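Long-range contacts in hypothetical protein PA2218 (Pseudomonas aeruginosa, PDB 2HDW), which is of unknown function but adopts an alpha/beta hydrolase fold and is probably a hydrolase of undetermined substrate: residues A[142-146]-A[282-288]; A[313-319]-A[338-344]. Residues are numbered along the deposited sequence.

Contact 1 (A[142-146]-A[282-288])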
loop_
_atom_site.group_PDB
_atom_site.type_symbol
_atom_site.label_atom_id
_atom_site.label_comp_id
_atom_site.label_asym_id
_atom_site.label_seq_id
_atom_site.Cartn_x
_atom_site.Cartn_y
_atom_site.Cartn_z
ATOM N N PRO A 142 2.730 7.915 -18.092
ATOM C CA PRO A 142 3.912 7.050 -18.134
ATOM C C PRO A 142 3.849 5.987 -17.046
ATOM O O PRO A 142 3.170 6.159 -16.030
ATOM C CB PRO A 142 5.070 8.019 -17.885
ATOM C CG PRO A 142 4.525 9.349 -18.311
ATOM C CD PRO A 142 3.119 9.299 -17.770
ATOM N N ARG A 143 4.572 4.893 -17.254
ATOM C CA ARG A 143 4.593 3.833 -16.265
ATOM C C ARG A 143 5.359 4.289 -15.027
ATOM O O ARG A 143 6.259 5.129 -15.104
ATOM C CB ARG A 143 5.258 2.579 -16.846
ATOM C CG ARG A 143 4.531 2.020 -18.054
ATOM C CD ARG A 143 3.080 1.711 -17.701
ATOM N NE ARG A 143 2.976 0.698 -16.654
ATOM C CZ ARG A 143 1.831 0.331 -16.086
ATOM N NH1 ARG A 143 0.691 0.903 -16.460
ATOM N NH2 ARG A 143 1.817 -0.623 -15.161
ATOM N N ASN A 144 4.973 3.742 -13.883
ATOM C CA ASN A 144 5.636 4.036 -12.621
ATOM C C ASN A 144 5.747 5.491 -12.180
ATOM O O ASN A 144 6.843 5.986 -11.886
ATOM C CB ASN A 144 7.028 3.396 -12.616
ATOM C CG ASN A 144 6.966 1.881 -12.675
ATOM O OD1 ASN A 144 5.893 1.291 -12.527
ATOM N ND2 ASN A 144 8.116 1.241 -12.882
ATOM N N VAL A 145 4.611 6.175 -12.147
ATOM C CA VAL A 145 4.560 7.542 -11.655
ATOM C C VAL A 145 3.567 7.419 -10.495
ATOM O O VAL A 145 2.732 6.515 -10.502
ATOM C CB VAL A 145 4.052 8.538 -12.733
ATOM C CG1 VAL A 145 2.657 8.178 -13.176
ATOM C CG2 VAL A 145 4.089 9.961 -12.182
ATOM N N ALA A 146 3.672 8.277 -9.487
ATOM C CA ALA A 146 2.762 8.195 -8.344
ATOM C C ALA A 146 2.278 9.568 -7.898
ATOM O O ALA A 146 2.818 10.588 -8.308
ATOM C CB ALA A 146 3.445 7.483 -7.175
ATOM N N ASN A 282 13.496 -1.652 -10.191
ATOM C CA ASN A 282 13.037 -0.629 -11.118
ATOM C C ASN A 282 13.021 0.719 -10.411
ATOM O O ASN A 282 13.888 0.978 -9.572
ATOM C CB ASN A 282 11.656 -0.993 -11.673
ATOM C CG ASN A 282 11.685 -2.285 -12.465
ATOM O OD1 ASN A 282 11.241 -3.328 -11.989
ATOM N ND2 ASN A 282 12.236 -2.228 -13.674
ATOM N N ALA A 283 12.059 1.581 -10.733
ATOM C CA ALA A 283 12.010 2.896 -10.098
ATOM C C ALA A 283 10.881 3.780 -10.575
ATOM O O ALA A 283 10.274 3.536 -11.614
ATOM C CB ALA A 283 13.316 3.622 -10.329
ATOM N N TRP A 284 10.614 4.824 -9.802
ATOM C CA TRP A 284 9.589 5.790 -10.164
ATOM C C TRP A 284 10.272 6.770 -11.105
ATOM O O TRP A 284 11.504 6.782 -11.215
ATOM C CB TRP A 284 9.112 6.580 -8.945
ATOM C CG TRP A 284 8.512 5.749 -7.853
ATOM C CD1 TRP A 284 9.073 5.458 -6.645
ATOM C CD2 TRP A 284 7.225 5.120 -7.863
ATOM N NE1 TRP A 284 8.215 4.687 -5.896
ATOM C CE2 TRP A 284 7.072 4.465 -6.620
ATOM C CE3 TRP A 284 6.185 5.047 -8.801
ATOM C CZ2 TRP A 284 5.919 3.742 -6.290
ATOM C CZ3 TRP A 284 5.037 4.326 -8.471
ATOM C CH2 TRP A 284 4.918 3.685 -7.224
ATOM N N THR A 285 9.476 7.589 -11.772
ATOM C CA THR A 285 10.023 8.606 -12.661
ATOM C C THR A 285 10.779 9.550 -11.742
ATOM O O THR A 285 10.450 9.657 -10.556
ATOM C CB THR A 285 8.910 9.404 -13.338
ATOM O OG1 THR A 285 8.073 9.983 -12.326
ATOM C CG2 THR A 285 8.078 8.505 -14.240
ATOM N N MET A 286 11.787 10.231 -12.279
ATOM C CA MET A 286 12.571 11.163 -11.481
ATOM C C MET A 286 11.720 12.297 -10.910
ATOM O O MET A 286 11.991 12.784 -9.818
ATOM C CB MET A 286 13.729 11.743 -12.313
ATOM C CG MET A 286 14.896 10.765 -12.534
ATOM S SD MET A 286 16.318 11.507 -13.390
ATOM C CE MET A 286 17.072 12.368 -12.043
ATOM N N THR A 287 10.672 12.711 -11.615
ATOM C CA THR A 287 9.851 13.808 -11.104
ATOM C C THR A 287 8.647 13.423 -10.227
ATOM O O THR A 287 7.859 14.286 -9.830
ATOM C CB THR A 287 9.390 14.735 -12.262
ATOM O OG1 THR A 287 8.738 13.967 -13.283
ATOM C CG2 THR A 287 10.599 15.442 -12.867
ATOM N N THR A 288 8.519 12.140 -9.895
ATOM C CA THR A 288 7.405 11.683 -9.057
ATOM C C THR A 288 7.263 12.431 -7.724
ATOM O O THR A 288 6.153 12.758 -7.307
ATOM C CB THR A 288 7.509 10.156 -8.772
ATOM O OG1 THR A 288 6.980 9.425 -9.889
ATOM C CG2 THR A 288 6.735 9.777 -7.509
HETATM O O HOH W 1 4.067 12.867 -8.959
#
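One direct backbone hydrogen bond joins these two loops: Thr285 N donates to Asn144 O at 3.1 Å with an N-H...O angle of 140°. The same carbonyl also lies 3.2 Å from Trp284 CA in a CA-H...O contact, so Asn144 O faces both residues at once. A second, weak bond runs from Asn144 ND2 to Ala283 O (3.4 Å, 136°). Asn144 has left-handed backbone angles (56/53), a kink where its side chain and its carbonyl both reach 282-288. One water extends the link, donating to Ala146 O and to Thr288 O, each at 2.7 Å. Residues 282-288 are braced internally: residues 285-288 form a type I turn closed by Thr288 N to Thr285 O (3.2 Å), and the hydroxyls Thr285 OG1 and Thr288 OG1 are hydrogen-bonded at 2.7 Å, with Val145 CG2 lying 3.7 Å from Thr288 OG1. Packing continues on Trp284, where Ala146 CB sits over one face of the six-membered ring, 4.1 Å from its centroid and 22° off the normal, a CH-pi contact, while Asn144 O lies at the ring edge. Phe105 and Tyr249 also meet this indole. Arg143, by contrast, sends its guanidinium away, to the carbonyls of Ser138 and Gly140. The loop between strand 126-130 and helix 148-164 thus meets the long insertion between strands 197-201 and 309-314, whose regular elements are helices, an arrangement consistent with a junction between the core and a cap-like insertion, as in lidded alpha/beta hydrolases.

Contact 2 (A[313-319]-A[338-344])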
loop_
_atom_site.group_PDB
_atom_site.type_symbol
_atom_site.label_atom_id
_atom_site.label_comp_id
_atom_site.label_asym_id
_atom_site.label_seq_id
_atom_site.Cartn_x
_atom_site.Cartn_y
_atom_site.Cartn_z
ATOM N N HIS A 313 2.888 -1.982 14.311
ATOM C CA HIS A 313 4.274 -1.695 13.950
ATOM C C HIS A 313 5.304 -2.474 14.769
ATOM O O HIS A 313 5.132 -2.689 15.974
ATOM C CB HIS A 313 4.551 -0.192 14.095
ATOM C CG HIS A 313 5.421 0.368 13.012
ATOM N ND1 HIS A 313 4.984 1.336 12.132
ATOM C CD2 HIS A 313 6.684 0.060 12.633
ATOM C CE1 HIS A 313 5.937 1.596 11.255
ATOM N NE2 HIS A 313 6.979 0.835 11.535
ATOM N N GLY A 314 6.372 -2.895 14.097
ATOM C CA GLY A 314 7.431 -3.625 14.761
ATOM C C GLY A 314 8.216 -2.717 15.688
ATOM O O GLY A 314 8.502 -1.563 15.354
ATOM N N GLU A 315 8.560 -3.244 16.858
ATOM C CA GLU A 315 9.310 -2.521 17.882
ATOM C C GLU A 315 10.654 -1.980 17.387
ATOM O O GLU A 315 11.044 -0.857 17.717
ATOM C CB GLU A 315 9.569 -3.456 19.071
ATOM C CG GLU A 315 10.309 -2.824 20.244
ATOM C CD GLU A 315 11.120 -3.845 21.044
ATOM O OE1 GLU A 315 10.897 -5.062 20.875
ATOM O OE2 GLU A 315 11.980 -3.428 21.848
ATOM N N ARG A 316 11.359 -2.786 16.601
ATOM C CA ARG A 316 12.679 -2.408 16.107
ATOM C C ARG A 316 12.678 -1.757 14.732
ATOM O O ARG A 316 13.744 -1.507 14.170
ATOM C CB ARG A 316 13.582 -3.644 16.062
ATOM C CG ARG A 316 13.502 -4.531 17.298
ATOM C CD ARG A 316 13.902 -3.791 18.560
ATOM N NE ARG A 316 15.215 -4.200 19.057
ATOM C CZ ARG A 316 16.355 -4.056 18.386
ATOM N NH1 ARG A 316 16.355 -3.513 17.175
ATOM N NH2 ARG A 316 17.503 -4.442 18.933
ATOM N N ALA A 317 11.498 -1.485 14.188
ATOM C CA ALA A 317 11.413 -0.878 12.862
ATOM C C ALA A 317 11.929 0.557 12.833
ATOM O O ALA A 317 11.608 1.365 13.708
ATOM C CB ALA A 317 9.972 -0.928 12.354
ATOM N N HIS A 318 12.733 0.864 11.821
ATOM C CA HIS A 318 13.291 2.204 11.645
ATOM C C HIS A 318 12.151 3.179 11.378
ATOM O O HIS A 318 12.269 4.389 11.588
ATOM C CB HIS A 318 14.221 2.224 10.430
ATOM C CG HIS A 318 13.508 2.000 9.132
ATOM N ND1 HIS A 318 13.015 0.769 8.754
ATOM C CD2 HIS A 318 13.152 2.863 8.150
ATOM C CE1 HIS A 318 12.386 0.882 7.599
ATOM N NE2 HIS A 318 12.453 2.144 7.210
ATOM N N SER A 319 11.041 2.629 10.902
ATOM C CA SER A 319 9.868 3.414 10.544
ATOM C C SER A 319 8.795 3.489 11.623
ATOM O O SER A 319 7.729 4.061 11.394
ATOM C CB SER A 319 9.246 2.801 9.299
ATOM O OG SER A 319 9.009 1.428 9.555
ATOM N N ILE A 338 2.345 -2.442 19.161
ATOM C CA ILE A 338 3.758 -2.667 18.883
ATOM C C ILE A 338 4.095 -4.157 18.960
ATOM O O ILE A 338 3.773 -4.821 19.943
ATOM C CB ILE A 338 4.642 -1.895 19.898
ATOM C CG1 ILE A 338 4.365 -0.389 19.792
ATOM C CG2 ILE A 338 6.114 -2.186 19.649
ATOM C CD1 ILE A 338 4.571 0.198 18.399
ATOM N N VAL A 339 4.728 -4.681 17.913
ATOM C CA VAL A 339 5.119 -6.085 17.882
ATOM C C VAL A 339 6.539 -6.179 18.423
ATOM O O VAL A 339 7.489 -5.716 17.784
ATOM C CB VAL A 339 5.083 -6.645 16.449
ATOM C CG1 VAL A 339 5.590 -8.084 16.438
ATOM C CG2 VAL A 339 3.658 -6.574 15.904
ATOM N N PRO A 340 6.707 -6.790 19.604
ATOM C CA PRO A 340 8.050 -6.905 20.185
ATOM C C PRO A 340 9.117 -7.500 19.272
ATOM O O PRO A 340 8.905 -8.527 18.632
ATOM C CB PRO A 340 7.817 -7.750 21.439
ATOM C CG PRO A 340 6.605 -8.579 21.083
ATOM C CD PRO A 340 5.726 -7.578 20.375
ATOM N N GLY A 341 10.260 -6.821 19.216
ATOM C CA GLY A 341 11.396 -7.272 18.430
ATOM C C GLY A 341 11.266 -7.377 16.923
ATOM O O GLY A 341 12.159 -7.924 16.275
ATOM N N ALA A 342 10.188 -6.852 16.350
ATOM C CA ALA A 342 9.996 -6.940 14.909
ATOM C C ALA A 342 10.599 -5.765 14.137
ATOM O O ALA A 342 10.578 -4.615 14.593
ATOM C CB ALA A 342 8.509 -7.064 14.593
ATOM N N SER A 343 11.146 -6.064 12.965
ATOM C CA SER A 343 11.736 -5.036 12.114
ATOM C C SER A 343 10.638 -4.563 11.173
ATOM O O SER A 343 9.481 -4.958 11.319
ATOM C CB SER A 343 12.872 -5.619 11.283
ATOM O OG SER A 343 12.353 -6.503 10.302
ATOM N N HIS A 344 11.007 -3.740 10.197
ATOM C CA HIS A 344 10.042 -3.238 9.228
ATOM C C HIS A 344 9.616 -4.352 8.275
ATOM O O HIS A 344 8.427 -4.680 8.172
ATOM C CB HIS A 344 10.642 -2.073 8.432
ATOM C CG HIS A 344 9.698 -1.479 7.430
ATOM N ND1 HIS A 344 9.450 -2.059 6.205
ATOM C CD2 HIS A 344 8.895 -0.392 7.499
ATOM C CE1 HIS A 344 8.536 -1.354 5.563
ATOM N NE2 HIS A 344 8.181 -0.339 6.327
HETATM O O HOH W 2 7.380 -3.069 11.459
HETATM O O HOH W 3 13.495 -1.656 10.064
#
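Two parallel bridges, His313 with Ile338 and Gly314 with Val339, end the pairing of strands 309-314 and 334-339. Val339 N donates to His313 O and Glu315 N to Val339 O, both at 2.8 Å and above 160°. Past the strands, Arg316 N donates to Ala342 O (2.8 Å, 135°), and Gly341 N is held by the carboxylate atom Glu315 OE1 at 2.5 Å. Each loop opens with a turn: type I over 314-317, closed by Ala317 N to Gly314 O, and type II over 339-342, closed by Ala342 N to Val339 O. Gly314 N is satisfied by a water that donates in turn to Ser343 O, both at 2.8 Å. A beta carbon on Gly314 would fall 2.4 Å from Ala342 O, a clash. A second water accepts from His344 N (3.2 Å) and is hydrogen-bonded to His318 ND1 (2.8 Å), while Tyr204 serves His318 NE2 and Ser323 serves His313 ND1. His313 NE2 is hydrogen-bonded to Ser319 OG (2.9 Å), whose position is less certain; Ser343 N donates to Asp346, and Ser343 OG caps a backbone N ahead of a helix. His344 also packs on Cys179, in the turn after strand 173-178. In alpha/beta hydrolases that turn is the usual nucleophile elbow and the loop after the last strand usually carries the histidine, so the geometry is consistent with an active-site rim at the C-terminal ends of these strands.

In the fold
From the N terminus, the chain builds the first strands of the sheet and, after strand 126-130, enters the loop holding 142-146. Contact 1 closes only when the chain returns at 282-288, having crossed helix 148-164, strands 173-178 and 197-201 and most of the insertion that follows. Contact 2 opens afterwards and closes over the 18 residues between its segments, within the beta-alpha-beta unit of strand 309-314, helix 320-329 and strand 334-339 at one edge of the sheet. The two are therefore in series, neither nested nor crossed. Their centres lie 29 Å apart and their nearest atoms about 13 Å: contact 1 ties insertion to core, contact 2 the last two strands.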